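Local coordinates for Lic11098 (Leptospira interrogans serogroup Icterohaemorrhagiae serovar copenhageni, PDB 4U08), which is of unknown function but is a leucine-rich repeat solenoid protein of a human pathogen, classed as a virulence factor and possibly acting by binding other molecules, at residues Asp325-Gln330 against Asn348-Gln353; Gln299-Gly304 against Gly316-Leu321; Asn260-Leu265 against Asp281-Thr286; Glu359-Leu364 against Lys387-Cys392. One frame throughout, in Å; residues are numbered along the deposited sequence.

Contact 1 (Asp325-Gln330 against Asn348-Gln353); sequences DLEHNQ and NLKYNQ. With ZN (zinc ion), chain C.
Leu326 O is gripped by two side-chain amides, Asn352 ND2 from across the contact and Asn329 ND2 from its own loop, which come from opposite faces of its carbonyl plane. The Asn352 ND2 to Leu326 O bond measures 2.9 Å, nearly straight at the hydrogen (175°) and with the oxygen in the amide plane. The same nitrogen also serves Leu349 O, so it ties two successive turns, as in the asparagine ladder of leucine-rich repeats. CG of Asn352 lies anti to the carbonyl carbon (chi1 -81°), which carries the amide to both oxygens. Asn329 ND2 also bonds Leu303 O one turn back, and Asn352 OD1 accepts from Leu331 N plus a weak bond from Asn329 N. The backbones join through Leu326 N to Asn348 O and His328 N to Lys350 O, each 2.8 Å. Asn348 divides its amide: OD1 closes an Asx turn on Lys350 N, while ND2 meets the anti lone pair of Glu327 OE1 at 3.0 Å. Glu327 and Lys350 stop short of a salt bridge, OE1 to NZ being 4.3 Å, but two waters link the carboxylate to the ammonium. His328 NE2 holds a zinc ion at 2.0 Å, and Tyr351 CB lies 3.7 Å from His328 CD2. Asp325 and Asn348 pair in a parallel bridge between strands 323-325 and 346-348, and strand 369-371 packs beyond, touching Asn348, Leu349 and Lys350.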
loop_
_atom_site.group_PDB
_atom_site.type_symbol
_atom_site.label_atom_id
_atom_site.label_comp_id
_atom_site.label_asym_id
_atom_site.label_seq_id
_atom_site.Cartn_x
_atom_site.Cartn_y
_atom_site.Cartn_z
ATOM N N ASP A 325 6.798 19.421 -9.977
ATOM C CA ASP A 325 5.658 19.526 -10.870
ATOM C C ASP A 325 4.706 20.621 -10.389
ATOM O O ASP A 325 4.045 20.461 -9.367
ATOM C CB ASP A 325 4.955 18.164 -11.063
ATOM C CG ASP A 325 3.765 18.169 -12.007
ATOM O OD1 ASP A 325 3.440 19.263 -12.583
ATOM O OD2 ASP A 325 3.137 17.104 -12.165
ATOM N N LEU A 326 4.613 21.718 -11.170
ATOM C CA LEU A 326 3.763 22.866 -10.809
ATOM C C LEU A 326 2.714 23.140 -11.838
ATOM O O LEU A 326 2.166 24.259 -11.931
ATOM C CB LEU A 326 4.635 24.099 -10.561
ATOM C CG LEU A 326 5.497 24.041 -9.295
ATOM C CD1 LEU A 326 6.709 24.927 -9.439
ATOM C CD2 LEU A 326 4.673 24.401 -8.049
ATOM N N GLU A 327 2.386 22.099 -12.603
ATOM C CA GLU A 327 1.427 22.230 -13.703
ATOM C C GLU A 327 0.061 22.708 -13.255
ATOM O O GLU A 327 -0.435 22.242 -12.237
ATOM C CB GLU A 327 1.305 20.901 -14.461
ATOM C CG GLU A 327 0.217 20.902 -15.529
ATOM C CD GLU A 327 0.198 19.704 -16.466
ATOM O OE1 GLU A 327 1.221 18.990 -16.571
ATOM O OE2 GLU A 327 -0.835 19.521 -17.138
ATOM N N HIS A 328 -0.554 23.621 -14.030
ATOM C CA HIS A 328 -1.926 24.087 -13.817
ATOM C C HIS A 328 -2.176 24.687 -12.427
ATOM O O HIS A 328 -3.159 24.375 -11.761
ATOM C CB HIS A 328 -2.931 22.951 -14.148
ATOM C CG HIS A 328 -4.280 23.457 -14.563
ATOM N ND1 HIS A 328 -5.266 23.760 -13.627
ATOM C CD2 HIS A 328 -4.751 23.738 -15.796
ATOM C CE1 HIS A 328 -6.298 24.212 -14.327
ATOM N NE2 HIS A 328 -6.042 24.203 -15.638
ATOM N N ASN A 329 -1.239 25.476 -11.958
ATOM C CA ASN A 329 -1.450 26.262 -10.752
ATOM C C ASN A 329 -1.761 27.670 -11.323
ATOM O O ASN A 329 -2.091 27.810 -12.500
ATOM C CB ASN A 329 -0.200 26.279 -9.869
ATOM C CG ASN A 329 -0.146 25.071 -8.996
ATOM O OD1 ASN A 329 -0.862 24.991 -8.022
ATOM N ND2 ASN A 329 0.607 24.070 -9.380
ATOM N N GLN A 330 -1.582 28.706 -10.544
ATOM C CA GLN A 330 -1.789 30.032 -11.131
ATOM C C GLN A 330 -0.563 30.885 -10.830
ATOM O O GLN A 330 -0.684 32.009 -10.396
ATOM C CB GLN A 330 -3.146 30.629 -10.666
ATOM C CG GLN A 330 -3.504 30.350 -9.213
ATOM C CD GLN A 330 -4.985 30.514 -8.964
ATOM O OE1 GLN A 330 -5.457 31.578 -8.538
ATOM N NE2 GLN A 330 -5.745 29.454 -9.200
ATOM N N ASN A 348 8.164 21.199 -14.359
ATOM C CA ASN A 348 6.940 21.318 -15.145
ATOM C C ASN A 348 6.187 22.575 -14.694
ATOM O O ASN A 348 5.660 22.629 -13.596
ATOM C CB ASN A 348 6.062 20.071 -15.026
ATOM C CG ASN A 348 4.818 20.084 -15.886
ATOM O OD1 ASN A 348 4.407 21.118 -16.418
ATOM N ND2 ASN A 348 4.145 18.940 -16.012
ATOM N N LEU A 349 6.130 23.555 -15.584
ATOM C CA LEU A 349 5.461 24.832 -15.327
ATOM C C LEU A 349 4.306 25.068 -16.267
ATOM O O LEU A 349 3.811 26.205 -16.389
ATOM C CB LEU A 349 6.504 25.964 -15.436
ATOM C CG LEU A 349 7.657 25.910 -14.439
ATOM C CD1 LEU A 349 8.731 26.919 -14.812
ATOM C CD2 LEU A 349 7.182 26.129 -13.028
ATOM N N LYS A 350 3.821 23.999 -16.914
ATOM C CA LYS A 350 2.709 24.128 -17.843
ATOM C C LYS A 350 1.470 24.747 -17.203
ATOM O O LYS A 350 1.188 24.482 -16.043
ATOM C CB LYS A 350 2.308 22.765 -18.421
ATOM C CG LYS A 350 3.265 22.232 -19.451
ATOM C CD LYS A 350 2.558 21.221 -20.343
ATOM C CE LYS A 350 2.726 19.805 -19.878
ATOM N NZ LYS A 350 2.015 18.842 -20.772
ATOM N N TYR A 351 0.699 25.514 -17.990
ATOM C CA TYR A 351 -0.576 26.098 -17.508
ATOM C C TYR A 351 -0.436 27.000 -16.289
ATOM O O TYR A 351 -1.109 26.773 -15.295
ATOM C CB TYR A 351 -1.607 24.995 -17.184
ATOM C CG TYR A 351 -2.100 24.195 -18.362
ATOM C CD1 TYR A 351 -3.030 24.729 -19.250
ATOM C CD2 TYR A 351 -1.726 22.870 -18.528
ATOM C CE1 TYR A 351 -3.558 23.969 -20.288
ATOM C CE2 TYR A 351 -2.210 22.113 -19.591
ATOM C CZ TYR A 351 -3.128 22.666 -20.466
ATOM O OH TYR A 351 -3.624 21.923 -21.503
ATOM N N ASN A 352 0.486 27.942 -16.321
ATOM C CA ASN A 352 0.621 28.920 -15.259
ATOM C C ASN A 352 0.476 30.324 -15.873
ATOM O O ASN A 352 0.114 30.429 -17.028
ATOM C CB ASN A 352 1.950 28.718 -14.526
ATOM C CG ASN A 352 1.825 27.605 -13.522
ATOM O OD1 ASN A 352 1.100 27.718 -12.536
ATOM N ND2 ASN A 352 2.442 26.475 -13.794
ATOM N N GLN A 353 0.802 31.382 -15.144
ATOM C CA GLN A 353 0.673 32.738 -15.700
ATOM C C GLN A 353 2.017 33.428 -15.670
ATOM O O GLN A 353 2.087 34.617 -15.386
ATOM C CB GLN A 353 -0.378 33.545 -14.902
ATOM C CG GLN A 353 -1.805 32.972 -14.955
ATOM C CD GLN A 353 -2.374 32.946 -16.358
ATOM O OE1 GLN A 353 -2.207 33.881 -17.159
ATOM N NE2 GLN A 353 -3.060 31.864 -16.691
HETATM ZN ZN ZN C . -7.290 24.716 -17.085
HETATM O O HOH W 1 -0.704 18.523 -19.638
HETATM O O HOH W 2 1.867 17.028 -18.322
HETATM O O HOH W 3 -3.080 29.622 -14.979
HETATM O O HOH W 4 -8.541 23.321 -16.495
#

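Contact 2 (Gln299-Gly304 against Gly316-Leu321); sequences QTLYLG and GQLRNL
Within one coil of the leucine-rich repeat solenoid, Leu301 of strand 300-302 faces Leu318 and Leu321 on the return limb, and the three leucines pack as part of the hydrophobic core. Leu321 and Gln299 give the two largest shares of the contact. CG of Leu321 stands anti to the backbone N (chi1 -159°), which brings CD1 against the backbone where the chain enters strand 300-302, 3.7 Å from Gln299 C and 3.9 Å from Leu301 CB. Leu318 is the more distant partner: its CD1 lies 4.2 Å from Leu301 CD2, and the two side chains cross at about a right angle. The polar part is slight: Gln299 CA approaches Asn320 O in a CA-H...O contact of 3.6 Å, with 162° at the hydrogen. The limb keeps its shape by itself, Leu321 N closing a type I turn on Leu318 O at 3.1 Å. Asn320 is satisfied outside the pair of segments, its ND2 donating to Gln296 O and its OD1 accepting from Lys343 NZ. Leu301 touches Leu278 on one neighbouring strand, 277-279, and Leu324 on the next, 323-325, which places strand 300-302 between its two parallel neighbours.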
loop_
_atom_site.group_PDB
_atom_site.type_symbol
_atom_site.label_atom_id
_atom_site.label_comp_id
_atom_site.label_asym_id
_atom_site.label_seq_id
_atom_site.Cartn_x
_atom_site.Cartn_y
_atom_site.Cartn_z
ATOM N N GLN A 299 13.208 14.553 -2.925
ATOM C CA GLN A 299 13.618 14.322 -4.308
ATOM C C GLN A 299 12.517 14.670 -5.295
ATOM O O GLN A 299 12.778 15.094 -6.420
ATOM C CB GLN A 299 13.969 12.834 -4.518
ATOM C CG GLN A 299 15.271 12.403 -3.872
ATOM C CD GLN A 299 15.410 10.901 -3.907
ATOM O OE1 GLN A 299 14.971 10.235 -4.840
ATOM N NE2 GLN A 299 15.973 10.329 -2.857
ATOM N N THR A 300 11.283 14.393 -4.916
ATOM C CA THR A 300 10.136 14.566 -5.799
ATOM C C THR A 300 9.032 15.362 -5.109
ATOM O O THR A 300 8.585 14.986 -4.025
ATOM C CB THR A 300 9.686 13.157 -6.228
ATOM O OG1 THR A 300 10.772 12.501 -6.904
ATOM C CG2 THR A 300 8.553 13.182 -7.145
ATOM N N LEU A 301 8.564 16.431 -5.765
ATOM C CA LEU A 301 7.490 17.290 -5.254
ATOM C C LEU A 301 6.452 17.529 -6.350
ATOM O O LEU A 301 6.761 18.110 -7.394
ATOM C CB LEU A 301 8.100 18.598 -4.722
ATOM C CG LEU A 301 7.156 19.655 -4.105
ATOM C CD1 LEU A 301 6.215 19.017 -2.998
ATOM C CD2 LEU A 301 7.962 20.814 -3.552
ATOM N N TYR A 302 5.238 16.991 -6.143
ATOM C CA TYR A 302 4.151 17.078 -7.111
ATOM C C TYR A 302 3.096 18.009 -6.570
ATOM O O TYR A 302 2.517 17.744 -5.516
ATOM C CB TYR A 302 3.532 15.698 -7.410
ATOM C CG TYR A 302 4.457 14.669 -8.010
ATOM C CD1 TYR A 302 5.100 14.903 -9.223
ATOM C CD2 TYR A 302 4.606 13.410 -7.421
ATOM C CE1 TYR A 302 5.903 13.927 -9.812
ATOM C CE2 TYR A 302 5.400 12.421 -8.007
ATOM C CZ TYR A 302 6.025 12.674 -9.212
ATOM O OH TYR A 302 6.823 11.692 -9.754
ATOM N N LEU A 303 2.882 19.130 -7.272
ATOM C CA LEU A 303 1.909 20.152 -6.873
ATOM C C LEU A 303 0.944 20.507 -7.996
ATOM O O LEU A 303 0.351 21.594 -7.983
ATOM C CB LEU A 303 2.648 21.408 -6.366
ATOM C CG LEU A 303 3.437 21.255 -5.060
ATOM C CD1 LEU A 303 4.535 22.292 -4.942
ATOM C CD2 LEU A 303 2.518 21.335 -3.855
ATOM N N GLY A 304 0.759 19.596 -8.934
ATOM C CA GLY A 304 -0.122 19.840 -10.059
ATOM C C GLY A 304 -1.551 20.148 -9.674
ATOM O O GLY A 304 -2.096 19.543 -8.749
ATOM N N GLY A 316 14.073 27.042 -2.670
ATOM C CA GLY A 316 15.458 26.947 -3.123
ATOM C C GLY A 316 16.374 26.176 -2.192
ATOM O O GLY A 316 17.503 25.859 -2.575
ATOM N N GLN A 317 15.924 25.882 -0.964
ATOM C CA GLN A 317 16.706 25.121 0.030
ATOM C C GLN A 317 16.636 23.588 -0.204
ATOM O O GLN A 317 17.359 22.840 0.454
ATOM C CB GLN A 317 16.239 25.439 1.455
ATOM C CG GLN A 317 16.467 26.909 1.878
ATOM C CD GLN A 317 15.840 27.275 3.202
ATOM O OE1 GLN A 317 14.971 26.581 3.745
ATOM N NE2 GLN A 317 16.241 28.407 3.740
ATOM N N LEU A 318 15.767 23.133 -1.122
ATOM C CA LEU A 318 15.552 21.706 -1.437
ATOM C C LEU A 318 16.690 21.191 -2.329
ATOM O O LEU A 318 16.509 20.929 -3.514
ATOM C CB LEU A 318 14.172 21.510 -2.067
ATOM C CG LEU A 318 12.986 21.930 -1.189
ATOM C CD1 LEU A 318 11.690 21.862 -1.964
ATOM C CD2 LEU A 318 12.883 21.060 0.044
ATOM N N ARG A 319 17.881 21.066 -1.723
ATOM C CA ARG A 319 19.120 20.683 -2.420
ATOM C C ARG A 319 19.068 19.324 -3.127
ATOM O O ARG A 319 19.780 19.130 -4.104
ATOM C CB ARG A 319 20.336 20.770 -1.464
ATOM C CG ARG A 319 20.260 19.839 -0.247
ATOM C CD ARG A 319 21.565 19.782 0.522
ATOM N NE ARG A 319 21.735 18.479 1.170
ATOM C CZ ARG A 319 21.563 18.245 2.470
ATOM N NH1 ARG A 319 21.238 19.234 3.294
ATOM N NH2 ARG A 319 21.731 17.022 2.957
ATOM N N ASN A 320 18.214 18.389 -2.651
ATOM C CA ASN A 320 18.128 17.064 -3.266
ATOM C C ASN A 320 16.984 16.901 -4.241
ATOM O O ASN A 320 16.809 15.831 -4.809
ATOM C CB ASN A 320 18.085 15.987 -2.157
ATOM C CG ASN A 320 19.459 15.737 -1.609
ATOM O OD1 ASN A 320 20.427 15.603 -2.359
ATOM N ND2 ASN A 320 19.596 15.779 -0.310
ATOM N N LEU A 321 16.222 17.976 -4.490
ATOM C CA LEU A 321 15.079 17.916 -5.367
ATOM C C LEU A 321 15.474 17.667 -6.792
ATOM O O LEU A 321 16.285 18.411 -7.338
ATOM C CB LEU A 321 14.245 19.216 -5.255
ATOM C CG LEU A 321 12.796 19.122 -5.720
ATOM C CD1 LEU A 321 11.950 18.259 -4.749
ATOM C CD2 LEU A 321 12.180 20.529 -5.827
#

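Contact 3 (Asn260-Leu265 against Asp281-Thr286); sequences NQLTTL and DGNQLT. With ZN (zinc ion), chain E.
Gln284 N donates to Leu262 O at 2.9 Å, the shortest polar bond between these two equivalent loops of successive leucine-rich repeat coils. A second backbone bond follows at the far end, Thr286 N to Thr263 O at 3.2 Å, with the donor in the carbonyl plane. Between the backbones stands Asn283, whose side-chain oxygen takes Leu262 N on a lone pair at 3.1 Å, with 160° at the hydrogen. Its ND2 donates to Leu280 O and Leu257 O, so both ends of the amide are used. CG of Asn283 is anti to the carbonyl carbon (chi1 -75°), the same placing as in Asn260, whose ND2 donates to Leu257 O in its own coil and to Leu234 O one coil back, while OD1 accepts from Leu239 N; the repetition is the asparagine ladder of the family. Asn283 OD1 is also packed closely by carbon, since Asn260 CB comes within 3.1 Å. Two CA-H...O contacts accompany the pairing, Thr263 CA with Gln284 O and Leu285 CA with Thr263 O. At the start of the second loop the Asp281 carboxylate binds a zinc ion, OD1 at 2.3 Å and OD2 farther off at 2.7 Å. On the core side, Leu285 CD2 reaches the backbone of the other loop, 3.5 Å from Thr263 O, and touches Leu262 CB and Leu265 CG more loosely, each at 4.2 Å.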
loop_
_atom_site.group_PDB
_atom_site.type_symbol
_atom_site.label_atom_id
_atom_site.label_comp_id
_atom_site.label_asym_id
_atom_site.label_seq_id
_atom_site.Cartn_x
_atom_site.Cartn_y
_atom_site.Cartn_z
ATOM N N ASN A 260 -6.950 15.046 -2.733
ATOM C CA ASN A 260 -7.585 15.331 -1.461
ATOM C C ASN A 260 -8.154 16.750 -1.605
ATOM O O ASN A 260 -8.267 17.240 -2.739
ATOM C CB ASN A 260 -6.641 15.148 -0.264
ATOM C CG ASN A 260 -6.626 13.712 0.206
ATOM O OD1 ASN A 260 -7.506 13.287 0.943
ATOM N ND2 ASN A 260 -5.696 12.903 -0.284
ATOM N N GLN A 261 -8.487 17.415 -0.522
ATOM C CA GLN A 261 -9.063 18.751 -0.630
ATOM C C GLN A 261 -8.299 19.686 0.270
ATOM O O GLN A 261 -8.873 20.587 0.874
ATOM C CB GLN A 261 -10.584 18.719 -0.331
ATOM C CG GLN A 261 -11.367 17.639 -1.106
ATOM C CD GLN A 261 -12.835 17.468 -0.726
ATOM O OE1 GLN A 261 -13.587 16.751 -1.408
ATOM N NE2 GLN A 261 -13.290 18.110 0.355
ATOM N N LEU A 262 -6.963 19.469 0.373
ATOM C CA LEU A 262 -6.090 20.274 1.233
ATOM C C LEU A 262 -5.964 21.697 0.745
ATOM O O LEU A 262 -5.751 21.898 -0.434
ATOM C CB LEU A 262 -4.669 19.649 1.354
ATOM C CG LEU A 262 -4.613 18.261 1.994
ATOM C CD1 LEU A 262 -3.244 17.642 1.787
ATOM C CD2 LEU A 262 -4.924 18.358 3.487
ATOM N N THR A 263 -6.044 22.661 1.639
ATOM C CA THR A 263 -5.933 24.079 1.269
ATOM C C THR A 263 -4.615 24.634 1.778
ATOM O O THR A 263 -4.028 25.517 1.142
ATOM C CB THR A 263 -7.153 24.883 1.762
ATOM O OG1 THR A 263 -7.314 24.698 3.169
ATOM C CG2 THR A 263 -8.433 24.492 1.046
ATOM N N THR A 264 -4.124 24.085 2.903
ATOM C CA THR A 264 -2.847 24.511 3.481
ATOM C C THR A 264 -2.118 23.297 4.089
ATOM O O THR A 264 -2.739 22.245 4.318
ATOM C CB THR A 264 -2.988 25.648 4.563
ATOM O OG1 THR A 264 -3.420 25.119 5.814
ATOM C CG2 THR A 264 -3.860 26.824 4.139
ATOM N N LEU A 265 -0.813 23.471 4.372
ATOM C CA LEU A 265 -0.009 22.435 5.022
ATOM C C LEU A 265 0.438 22.957 6.368
ATOM O O LEU A 265 0.846 24.127 6.443
ATOM C CB LEU A 265 1.233 22.050 4.188
ATOM C CG LEU A 265 0.974 21.429 2.814
ATOM C CD1 LEU A 265 2.272 21.333 2.038
ATOM C CD2 LEU A 265 0.218 20.048 2.914
ATOM N N ASP A 281 -0.652 16.479 -5.668
ATOM C CA ASP A 281 -1.384 16.700 -6.920
ATOM C C ASP A 281 -2.902 16.668 -6.658
ATOM O O ASP A 281 -3.360 15.896 -5.823
ATOM C CB ASP A 281 -1.027 15.595 -7.906
ATOM C CG ASP A 281 -1.592 15.817 -9.292
ATOM O OD1 ASP A 281 -0.871 16.367 -10.139
ATOM O OD2 ASP A 281 -2.768 15.469 -9.517
ATOM N N GLY A 282 -3.653 17.523 -7.352
ATOM C CA GLY A 282 -5.110 17.555 -7.239
ATOM C C GLY A 282 -5.692 18.085 -5.947
ATOM O O GLY A 282 -6.836 17.778 -5.616
ATOM N N ASN A 283 -4.943 18.886 -5.215
ATOM C CA ASN A 283 -5.446 19.518 -4.003
ATOM C C ASN A 283 -5.866 20.953 -4.324
ATOM O O ASN A 283 -5.979 21.304 -5.502
ATOM C CB ASN A 283 -4.447 19.423 -2.849
ATOM C CG ASN A 283 -4.425 18.034 -2.276
ATOM O OD1 ASN A 283 -5.207 17.708 -1.396
ATOM N ND2 ASN A 283 -3.610 17.157 -2.837
ATOM N N GLN A 284 -6.125 21.755 -3.312
ATOM C CA GLN A 284 -6.628 23.117 -3.486
ATOM C C GLN A 284 -5.708 24.051 -2.700
ATOM O O GLN A 284 -6.179 24.944 -2.014
ATOM C CB GLN A 284 -8.113 23.232 -2.959
ATOM C CG GLN A 284 -9.006 21.964 -2.977
ATOM C CD GLN A 284 -9.190 21.290 -4.332
ATOM O OE1 GLN A 284 -9.202 20.044 -4.451
ATOM N NE2 GLN A 284 -9.307 22.087 -5.393
ATOM N N LEU A 285 -4.377 23.808 -2.751
ATOM C CA LEU A 285 -3.433 24.628 -2.001
ATOM C C LEU A 285 -3.405 26.032 -2.537
ATOM O O LEU A 285 -3.325 26.217 -3.751
ATOM C CB LEU A 285 -1.985 24.047 -2.008
ATOM C CG LEU A 285 -1.790 22.676 -1.330
ATOM C CD1 LEU A 285 -0.404 22.114 -1.641
ATOM C CD2 LEU A 285 -2.062 22.743 0.157
ATOM N N THR A 286 -3.394 27.008 -1.640
ATOM C CA THR A 286 -3.307 28.418 -1.994
ATOM C C THR A 286 -1.916 28.942 -1.655
ATOM O O THR A 286 -1.412 29.839 -2.320
ATOM C CB THR A 286 -4.462 29.203 -1.333
ATOM O OG1 THR A 286 -4.534 28.827 0.036
ATOM C CG2 THR A 286 -5.815 28.898 -1.983
HETATM ZN ZN ZN E . -2.162 16.114 -12.019
#

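Contact 4 (Glu359-Leu364 against Lys387-Cys392); sequences EEIKQL and KLLPQC
Leu389 drives its CD2 methyl against the carbonyl oxygens at the end of the 3-10 segment 359-363 and of Leu364 just after it, and this is the tight half of the contact. The methyl lies 3.5 Å from Ile361 O and 3.6 Å from both Lys362 O and Leu364 O, so three backbone oxygens line one side of it. Ile361 O is also used within its own segment, accepting Leu364 N. Side chain to side chain the fit is slacker even here, with Ile361 CG1 4.5 Å from Leu389 CD1. The other half, around Leu388, is only partly buried. Leu388 CD1 rests 4.0 Å from Lys362 CB and 3.7 Å from Glu359 OE1, a carbon beside a carboxylate oxygen and not a polar bond. Lys362 CG sits between the backbone N and the carbonyl carbon (chi1 76°), and the extended chain beyond it takes NZ to Glu359 OE1, a salt bridge of 2.8 Å. The second carboxylate oxygen, Glu359 OE2, pairs with Arg384 on helix 379-388. Leu388 thus lies beside a small charged cluster, whereas Leu389, where the chain leaves the helix, is buried. Helix 379-388 with the final strand 393-395 closes over the last coils, an arrangement consistent with the C-terminal cap of a leucine-rich repeat solenoid.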
loop_
_atom_site.group_PDB
_atom_site.type_symbol
_atom_site.label_atom_id
_atom_site.label_comp_id
_atom_site.label_asym_id
_atom_site.label_seq_id
_atom_site.Cartn_x
_atom_site.Cartn_y
_atom_site.Cartn_z
ATOM N N GLU A 359 16.490 35.248 -14.115
ATOM C CA GLU A 359 17.750 35.004 -14.835
ATOM C C GLU A 359 18.511 33.811 -14.218
ATOM O O GLU A 359 19.142 33.047 -14.954
ATOM C CB GLU A 359 18.633 36.269 -14.817
ATOM C CG GLU A 359 19.934 36.135 -15.610
ATOM C CD GLU A 359 19.848 35.819 -17.098
ATOM O OE1 GLU A 359 20.875 35.369 -17.654
ATOM O OE2 GLU A 359 18.796 36.094 -17.721
ATOM N N GLU A 360 18.378 33.632 -12.881
ATOM C CA GLU A 360 18.968 32.553 -12.081
ATOM C C GLU A 360 18.627 31.135 -12.569
ATOM O O GLU A 360 19.255 30.189 -12.098
ATOM C CB GLU A 360 18.617 32.718 -10.595
ATOM C CG GLU A 360 19.278 33.909 -9.915
ATOM C CD GLU A 360 18.586 35.256 -10.052
ATOM O OE1 GLU A 360 17.576 35.350 -10.788
ATOM O OE2 GLU A 360 19.044 36.220 -9.397
ATOM N N ILE A 361 17.656 30.978 -13.504
ATOM C CA ILE A 361 17.290 29.698 -14.123
ATOM C C ILE A 361 18.480 29.109 -14.909
ATOM O O ILE A 361 18.599 27.885 -15.025
ATOM C CB ILE A 361 15.974 29.778 -14.964
ATOM C CG1 ILE A 361 15.320 28.396 -15.113
ATOM C CG2 ILE A 361 16.175 30.474 -16.337
ATOM C CD1 ILE A 361 13.812 28.412 -15.272
ATOM N N LYS A 362 19.369 29.990 -15.424
ATOM C CA LYS A 362 20.581 29.598 -16.148
ATOM C C LYS A 362 21.539 28.784 -15.270
ATOM O O LYS A 362 22.380 28.077 -15.796
ATOM C CB LYS A 362 21.285 30.823 -16.756
ATOM C CG LYS A 362 22.068 31.691 -15.774
ATOM C CD LYS A 362 22.745 32.835 -16.532
ATOM C CE LYS A 362 23.310 33.905 -15.629
ATOM N NZ LYS A 362 23.329 35.233 -16.307
ATOM N N GLN A 363 21.389 28.860 -13.936
ATOM C CA GLN A 363 22.196 28.113 -12.964
ATOM C C GLN A 363 21.749 26.637 -12.842
ATOM O O GLN A 363 22.416 25.855 -12.163
ATOM C CB GLN A 363 22.126 28.793 -11.586
ATOM C CG GLN A 363 22.573 30.260 -11.562
ATOM C CD GLN A 363 22.201 31.001 -10.284
ATOM O OE1 GLN A 363 21.634 30.449 -9.324
ATOM N NE2 GLN A 363 22.511 32.291 -10.239
ATOM N N LEU A 364 20.624 26.258 -13.488
ATOM C CA LEU A 364 20.070 24.893 -13.440
ATOM C C LEU A 364 20.745 24.005 -14.494
ATOM O O LEU A 364 20.110 23.550 -15.448
ATOM C CB LEU A 364 18.515 24.923 -13.583
ATOM C CG LEU A 364 17.735 25.636 -12.470
ATOM C CD1 LEU A 364 16.234 25.447 -12.655
ATOM C CD2 LEU A 364 18.138 25.130 -11.093
ATOM N N LYS A 387 19.594 28.927 -25.281
ATOM C CA LYS A 387 21.051 29.081 -25.407
ATOM C C LYS A 387 21.753 29.084 -24.018
ATOM O O LYS A 387 22.912 28.680 -23.913
ATOM C CB LYS A 387 21.395 30.341 -26.225
ATOM C CG LYS A 387 20.901 30.276 -27.671
ATOM C CD LYS A 387 21.228 31.543 -28.451
ATOM C CE LYS A 387 20.620 31.541 -29.834
ATOM N NZ LYS A 387 21.061 32.710 -30.647
ATOM N N LEU A 388 21.043 29.495 -22.961
ATOM C CA LEU A 388 21.581 29.498 -21.598
ATOM C C LEU A 388 21.578 28.084 -20.993
ATOM O O LEU A 388 22.416 27.791 -20.133
ATOM C CB LEU A 388 20.795 30.437 -20.670
ATOM C CG LEU A 388 20.859 31.944 -20.913
ATOM C CD1 LEU A 388 19.891 32.651 -19.975
ATOM C CD2 LEU A 388 22.263 32.478 -20.688
ATOM N N LEU A 389 20.637 27.217 -21.431
ATOM C CA LEU A 389 20.535 25.842 -20.929
ATOM C C LEU A 389 20.626 24.895 -22.110
ATOM O O LEU A 389 19.616 24.302 -22.467
ATOM C CB LEU A 389 19.212 25.636 -20.152
ATOM C CG LEU A 389 18.960 26.519 -18.903
ATOM C CD1 LEU A 389 17.544 26.324 -18.378
ATOM C CD2 LEU A 389 19.962 26.222 -17.798
ATOM N N PRO A 390 21.807 24.770 -22.782
ATOM C CA PRO A 390 21.880 23.941 -24.006
ATOM C C PRO A 390 21.641 22.452 -23.820
ATOM O O PRO A 390 21.278 21.786 -24.777
ATOM C CB PRO A 390 23.290 24.234 -24.551
ATOM C CG PRO A 390 24.066 24.671 -23.388
ATOM C CD PRO A 390 23.110 25.413 -22.504
ATOM N N GLN A 391 21.809 21.940 -22.595
ATOM C CA GLN A 391 21.598 20.522 -22.301
ATOM C C GLN A 391 20.127 20.234 -21.974
ATOM O O GLN A 391 19.734 19.073 -21.864
ATOM C CB GLN A 391 22.511 20.085 -21.142
ATOM C CG GLN A 391 23.908 19.646 -21.608
ATOM C CD GLN A 391 24.790 20.788 -22.065
ATOM O OE1 GLN A 391 25.218 20.849 -23.222
ATOM N NE2 GLN A 391 25.100 21.706 -21.164
ATOM N N CYS A 392 19.309 21.297 -21.821
ATOM C CA CYS A 392 17.897 21.161 -21.471
ATOM C C CYS A 392 17.014 21.141 -22.685
ATOM O O CYS A 392 17.235 21.935 -23.604
ATOM C CB CYS A 392 17.484 22.277 -20.509
ATOM S SG CYS A 392 15.883 22.003 -19.691
#

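In the fold
The contacts follow one another along the solenoid in the order 3, 2, 1, 4, each closing before the next opens, in the C-terminal part of the chain. Contacts 3 and 1 join loops of adjacent coils after their strands; contact 2 spans the inside of a single coil; contact 4 packs the end of helix 379-388 and the turn after it on the 3-10 segment 359-363. Contact 2 touches both neighbours: Leu303 packs on Leu285 of contact 3 and on Leu326 of contact 1, with centres about 17 Å and 15 Å away. Contacts 3 and 4 have centres about 31 Å apart. Ladder, core and end closure thus combine along successive coils, each adding a parallel strand.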